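PDB 3M1D: baculoviral IAP repeat-containing protein 2, which probably restrains apoptosis as an inhibitor-of-apoptosis protein, is recruited to signalling complexes by TRAF2, and binds a zinc ion in the BIR1 domain described here. Local coordinates for residues V26-F38 with L56-H69. Numbering follows the deposited sequence.
Sequences VPVSERSLARAGF and LDNWKLGDSPIQKH. With ZN (zinc ion), chain C.
His69 reaches across to the end of helix 30-35 and joins it to the zinc site, and its side chain is worth following outward from the backbone. His69 CB lies 4.0 Å from Phe38 CZ. With CG anti to the backbone N (chi1 -160°), the imidazole is carried past the Phe38 ring, whose CZ sits over one imidazole face, offset toward the rim, the two ring planes inclined at 38°. His69 ND1 then donates to Ala36 O at 2.8 Å, with that oxygen in the plane of the imidazole, although the N-H points somewhat off target (136°). Across the ring, His69 NE2 binds the zinc ion at 2.2 Å. Bond and metal together fix the ring's rotation, and the carbonyl probably makes NE2 a somewhat stronger donor to the metal. Gly37, the residue after Ala36, closes the helix in a Schellman motif.

Beside this, the methyl of Ala36 touches both Pro65 CB and Ile66 CG1. Leu33 CD2 touches Pro65 CG and also lies over a face of the Trp59 indole, making a CH-pi contact 3.7 Å from the centroid of the six-membered ring. Val28 CG2 also packs against Trp59, near its CB and CG. At the far end Pro27 CD packs on Trp59 O at 3.5 Å, and a water bridges Pro27 O to Gly62 N in the Lys60-Asp63 turn. Asp63 OD2 takes Lys60 N and Lys68 NZ from opposite faces of its carboxylate, tying that turn to the helix that follows, 65-72.

Cys49, Cys52 and Cys76 complete the zinc site of this BIR domain. Helix 30-35 is thus held against the start of helix 65-72, with Phe38 and Trp59 reaching strand 47-49 of the three-stranded sheet and helix 77-83 meeting Ile66 and His69.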
loop_
_atom_site.group_PDB
_atom_site.type_symbol
_atom_site.label_atom_id
_atom_site.label_comp_id
_atom_site.label_asym_id
_atom_site.label_seq_id
_atom_site.Cartn_x
_atom_site.Cartn_y
_atom_site.Cartn_z
ATOM N N VAL A 26 -7.262 2.352 -11.863
ATOM C CA VAL A 26 -7.435 2.311 -10.414
ATOM C C VAL A 26 -7.480 3.714 -9.805
ATOM O O VAL A 26 -6.606 4.537 -10.059
ATOM C CB VAL A 26 -6.361 1.444 -9.741
ATOM C CG1 VAL A 26 -6.575 1.412 -8.232
ATOM C CG2 VAL A 26 -6.406 0.031 -10.329
ATOM N N PRO A 27 -8.519 3.990 -9.006
ATOM C CA PRO A 27 -8.834 5.336 -8.515
ATOM C C PRO A 27 -8.067 5.735 -7.261
ATOM O O PRO A 27 -8.548 6.584 -6.521
ATOM C CB PRO A 27 -10.329 5.249 -8.169
ATOM C CG PRO A 27 -10.749 3.824 -8.438
ATOM C CD PRO A 27 -9.522 3.003 -8.583
ATOM N N VAL A 28 -6.920 5.121 -7.009
ATOM C CA VAL A 28 -6.058 5.559 -5.920
ATOM C C VAL A 28 -4.624 5.623 -6.440
ATOM O O VAL A 28 -4.219 4.785 -7.240
ATOM C CB VAL A 28 -6.162 4.644 -4.675
ATOM C CG1 VAL A 28 -7.623 4.500 -4.223
ATOM C CG2 VAL A 28 -5.540 3.292 -4.948
ATOM N N SER A 29 -3.869 6.628 -6.011
ATOM C CA SER A 29 -2.514 6.807 -6.511
ATOM C C SER A 29 -1.560 5.719 -6.016
ATOM O O SER A 29 -1.675 5.224 -4.890
ATOM C CB SER A 29 -1.966 8.198 -6.178
ATOM O OG SER A 29 -1.496 8.270 -4.848
ATOM N N GLU A 30 -0.634 5.353 -6.891
ATOM C CA GLU A 30 0.391 4.367 -6.587
ATOM C C GLU A 30 1.335 4.889 -5.512
ATOM O O GLU A 30 1.794 4.125 -4.668
ATOM C CB GLU A 30 1.183 4.019 -7.844
ATOM C CG GLU A 30 0.414 3.199 -8.850
ATOM C CD GLU A 30 -0.082 4.026 -10.005
ATOM O OE1 GLU A 30 -0.625 5.130 -9.762
ATOM O OE2 GLU A 30 0.084 3.568 -11.158
ATOM N N ARG A 31 1.620 6.189 -5.542
ATOM C CA ARG A 31 2.477 6.783 -4.530
ATOM C C ARG A 31 1.852 6.651 -3.149
ATOM O O ARG A 31 2.538 6.321 -2.191
ATOM C CB ARG A 31 2.764 8.251 -4.835
ATOM C CG ARG A 31 3.418 8.484 -6.188
ATOM C CD ARG A 31 4.076 9.858 -6.245
ATOM N NE ARG A 31 4.021 10.456 -7.579
ATOM C CZ ARG A 31 3.006 11.190 -8.031
ATOM N NH1 ARG A 31 1.946 11.417 -7.262
ATOM N NH2 ARG A 31 3.048 11.697 -9.259
ATOM N N SER A 32 0.550 6.900 -3.049
ATOM C CA SER A 32 -0.121 6.788 -1.760
ATOM C C SER A 32 -0.120 5.339 -1.278
ATOM O O SER A 32 0.090 5.068 -0.102
ATOM C CB SER A 32 -1.544 7.346 -1.815
ATOM O OG SER A 32 -2.410 6.494 -2.536
ATOM N N LEU A 33 -0.329 4.406 -2.197
ATOM C CA LEU A 33 -0.282 3.002 -1.845
ATOM C C LEU A 33 1.084 2.638 -1.282
ATOM O O LEU A 33 1.178 2.063 -0.192
ATOM C CB LEU A 33 -0.626 2.134 -3.056
ATOM C CG LEU A 33 -2.113 2.216 -3.394
ATOM C CD1 LEU A 33 -2.399 1.623 -4.760
ATOM C CD2 LEU A 33 -2.941 1.510 -2.300
ATOM N N ALA A 34 2.138 3.002 -2.017
ATOM C CA ALA A 34 3.506 2.674 -1.634
ATOM C C ALA A 34 3.899 3.332 -0.313
ATOM O O ALA A 34 4.580 2.720 0.526
ATOM C CB ALA A 34 4.485 3.070 -2.751
ATOM N N ARG A 35 3.468 4.576 -0.127
ATOM C CA ARG A 35 3.710 5.289 1.120
ATOM C C ARG A 35 3.019 4.609 2.294
ATOM O O ARG A 35 3.520 4.652 3.414
ATOM C CB ARG A 35 3.236 6.746 1.025
ATOM C CG ARG A 35 4.008 7.584 0.024
ATOM C CD ARG A 35 3.487 9.021 -0.041
ATOM N NE ARG A 35 4.044 9.742 -1.184
ATOM C CZ ARG A 35 3.640 10.946 -1.580
ATOM N NH1 ARG A 35 2.671 11.572 -0.923
ATOM N NH2 ARG A 35 4.206 11.527 -2.635
ATOM N N ALA A 36 1.863 3.998 2.042
ATOM C CA ALA A 36 1.139 3.297 3.105
ATOM C C ALA A 36 1.711 1.902 3.385
ATOM O O ALA A 36 1.173 1.162 4.201
ATOM C CB ALA A 36 -0.353 3.222 2.797
ATOM N N GLY A 37 2.810 1.569 2.713
ATOM C CA GLY A 37 3.520 0.319 2.949
ATOM C C GLY A 37 3.169 -0.777 1.968
ATOM O O GLY A 37 3.642 -1.903 2.095
ATOM N N PHE A 38 2.341 -0.460 0.976
ATOM C CA PHE A 38 1.854 -1.505 0.078
ATOM C C PHE A 38 2.659 -1.625 -1.203
ATOM O O PHE A 38 2.976 -0.627 -1.827
ATOM C CB PHE A 38 0.384 -1.251 -0.270
ATOM C CG PHE A 38 -0.551 -1.383 0.900
ATOM C CD1 PHE A 38 -0.847 -2.631 1.428
ATOM C CD2 PHE A 38 -1.147 -0.264 1.459
ATOM C CE1 PHE A 38 -1.714 -2.768 2.500
ATOM C CE2 PHE A 38 -2.019 -0.389 2.532
ATOM C CZ PHE A 38 -2.302 -1.644 3.056
ATOM N N LEU A 56 -5.017 -6.073 0.100
ATOM C CA LEU A 56 -6.145 -5.197 -0.206
ATOM C C LEU A 56 -6.322 -5.043 -1.713
ATOM O O LEU A 56 -5.349 -4.870 -2.451
ATOM C CB LEU A 56 -5.922 -3.824 0.425
ATOM C CG LEU A 56 -5.966 -3.771 1.954
ATOM C CD1 LEU A 56 -5.614 -2.389 2.483
ATOM C CD2 LEU A 56 -7.331 -4.186 2.447
ATOM N N ASP A 57 -7.562 -5.115 -2.172
ATOM C CA ASP A 57 -7.851 -4.886 -3.584
ATOM C C ASP A 57 -9.189 -4.165 -3.741
ATOM O O ASP A 57 -9.752 -3.672 -2.762
ATOM C CB ASP A 57 -7.811 -6.199 -4.389
ATOM C CG ASP A 57 -8.986 -7.122 -4.084
ATOM O OD1 ASP A 57 -9.830 -6.790 -3.225
ATOM O OD2 ASP A 57 -9.072 -8.193 -4.715
ATOM N N ASN A 58 -9.691 -4.114 -4.970
ATOM C CA ASN A 58 -10.944 -3.436 -5.262
ATOM C C ASN A 58 -10.962 -2.030 -4.660
ATOM O O ASN A 58 -11.882 -1.675 -3.926
ATOM C CB ASN A 58 -12.124 -4.255 -4.733
ATOM C CG ASN A 58 -13.456 -3.803 -5.318
ATOM O OD1 ASN A 58 -13.502 -3.204 -6.388
ATOM N ND2 ASN A 58 -14.541 -4.080 -4.606
ATOM N N TRP A 59 -9.921 -1.255 -4.965
ATOM C CA TRP A 59 -9.771 0.114 -4.483
ATOM C C TRP A 59 -10.841 1.030 -5.077
ATOM O O TRP A 59 -11.116 0.973 -6.278
ATOM C CB TRP A 59 -8.368 0.635 -4.825
ATOM C CG TRP A 59 -7.310 -0.059 -4.019
ATOM C CD1 TRP A 59 -6.562 -1.142 -4.398
ATOM C CD2 TRP A 59 -6.920 0.249 -2.676
ATOM N NE1 TRP A 59 -5.717 -1.514 -3.373
ATOM C CE2 TRP A 59 -5.920 -0.678 -2.306
ATOM C CE3 TRP A 59 -7.311 1.223 -1.751
ATOM C CZ2 TRP A 59 -5.311 -0.656 -1.057
ATOM C CZ3 TRP A 59 -6.707 1.238 -0.509
ATOM C CH2 TRP A 59 -5.716 0.312 -0.175
ATOM N N LYS A 60 -11.444 1.858 -4.224
ATOM C CA LYS A 60 -12.511 2.768 -4.631
ATOM C C LYS A 60 -12.057 4.215 -4.548
ATOM O O LYS A 60 -11.183 4.559 -3.753
ATOM C CB LYS A 60 -13.745 2.599 -3.738
ATOM C CG LYS A 60 -14.337 1.204 -3.706
ATOM C CD LYS A 60 -14.789 0.764 -5.087
ATOM C CE LYS A 60 -15.739 -0.426 -4.993
ATOM N NZ LYS A 60 -15.886 -1.113 -6.314
ATOM N N LEU A 61 -12.669 5.072 -5.361
ATOM C CA LEU A 61 -12.378 6.499 -5.303
ATOM C C LEU A 61 -12.480 7.007 -3.865
ATOM O O LEU A 61 -13.478 6.770 -3.187
ATOM C CB LEU A 61 -13.365 7.250 -6.187
ATOM C CG LEU A 61 -13.169 8.746 -6.380
ATOM C CD1 LEU A 61 -11.785 9.036 -6.905
ATOM C CD2 LEU A 61 -14.239 9.262 -7.346
ATOM N N GLY A 62 -11.445 7.697 -3.396
ATOM C CA GLY A 62 -11.470 8.290 -2.068
ATOM C C GLY A 62 -10.957 7.377 -0.966
ATOM O O GLY A 62 -10.831 7.793 0.184
ATOM N N ASP A 63 -10.656 6.128 -1.306
ATOM C CA ASP A 63 -10.120 5.188 -0.319
ATOM C C ASP A 63 -8.768 5.649 0.201
ATOM O O ASP A 63 -7.897 6.052 -0.570
ATOM C CB ASP A 63 -9.958 3.796 -0.927
ATOM C CG ASP A 63 -11.217 2.968 -0.830
ATOM O OD1 ASP A 63 -12.155 3.378 -0.110
ATOM O OD2 ASP A 63 -11.262 1.900 -1.472
ATOM N N SER A 64 -8.578 5.561 1.510
ATOM C CA SER A 64 -7.291 5.912 2.087
ATOM C C SER A 64 -6.494 4.655 2.430
ATOM O O SER A 64 -6.890 3.902 3.307
ATOM C CB SER A 64 -7.485 6.736 3.349
ATOM O OG SER A 64 -6.282 6.740 4.097
ATOM N N PRO A 65 -5.377 4.422 1.732
ATOM C CA PRO A 65 -4.594 3.219 2.036
ATOM C C PRO A 65 -4.095 3.211 3.480
ATOM O O PRO A 65 -4.090 2.162 4.114
ATOM C CB PRO A 65 -3.425 3.305 1.051
ATOM C CG PRO A 65 -3.988 4.054 -0.116
ATOM C CD PRO A 65 -4.909 5.089 0.504
ATOM N N ILE A 66 -3.712 4.370 4.006
ATOM C CA ILE A 66 -3.242 4.434 5.385
ATOM C C ILE A 66 -4.355 4.144 6.386
ATOM O O ILE A 66 -4.143 3.409 7.360
ATOM C CB ILE A 66 -2.557 5.770 5.690
ATOM C CG1 ILE A 66 -1.190 5.799 5.021
ATOM C CG2 ILE A 66 -2.433 5.970 7.196
ATOM C CD1 ILE A 66 -0.470 7.128 5.135
ATOM N N GLN A 67 -5.547 4.686 6.137
ATOM C CA GLN A 67 -6.688 4.413 7.013
ATOM C C GLN A 67 -7.126 2.964 6.956
ATOM O O GLN A 67 -7.412 2.361 7.986
ATOM C CB GLN A 67 -7.901 5.274 6.653
ATOM C CG GLN A 67 -7.948 6.620 7.333
ATOM C CD GLN A 67 -9.314 7.274 7.211
ATOM O OE1 GLN A 67 -10.289 6.639 6.796
ATOM N NE2 GLN A 67 -9.394 8.543 7.588
ATOM N N LYS A 68 -7.239 2.418 5.749
ATOM C CA LYS A 68 -7.641 1.020 5.635
ATOM C C LYS A 68 -6.638 0.163 6.399
ATOM O O LYS A 68 -7.011 -0.749 7.124
ATOM C CB LYS A 68 -7.712 0.567 4.170
ATOM C CG LYS A 68 -9.020 0.932 3.477
ATOM C CD LYS A 68 -9.231 0.084 2.225
ATOM C CE LYS A 68 -10.591 0.335 1.582
ATOM N NZ LYS A 68 -10.786 -0.532 0.362
ATOM N N HIS A 69 -5.367 0.495 6.232
ATOM C CA HIS A 69 -4.270 -0.240 6.849
ATOM C C HIS A 69 -4.359 -0.208 8.381
ATOM O O HIS A 69 -4.295 -1.252 9.034
ATOM C CB HIS A 69 -2.955 0.382 6.390
ATOM C CG HIS A 69 -1.769 -0.511 6.545
ATOM N ND1 HIS A 69 -0.593 -0.306 5.854
ATOM C CD2 HIS A 69 -1.575 -1.617 7.301
ATOM C CE1 HIS A 69 0.275 -1.245 6.180
ATOM N NE2 HIS A 69 -0.297 -2.054 7.052
HETATM ZN ZN ZN C . 1.270 -3.568 7.473
HETATM O O HOH W 1 -8.882 8.279 -4.609
#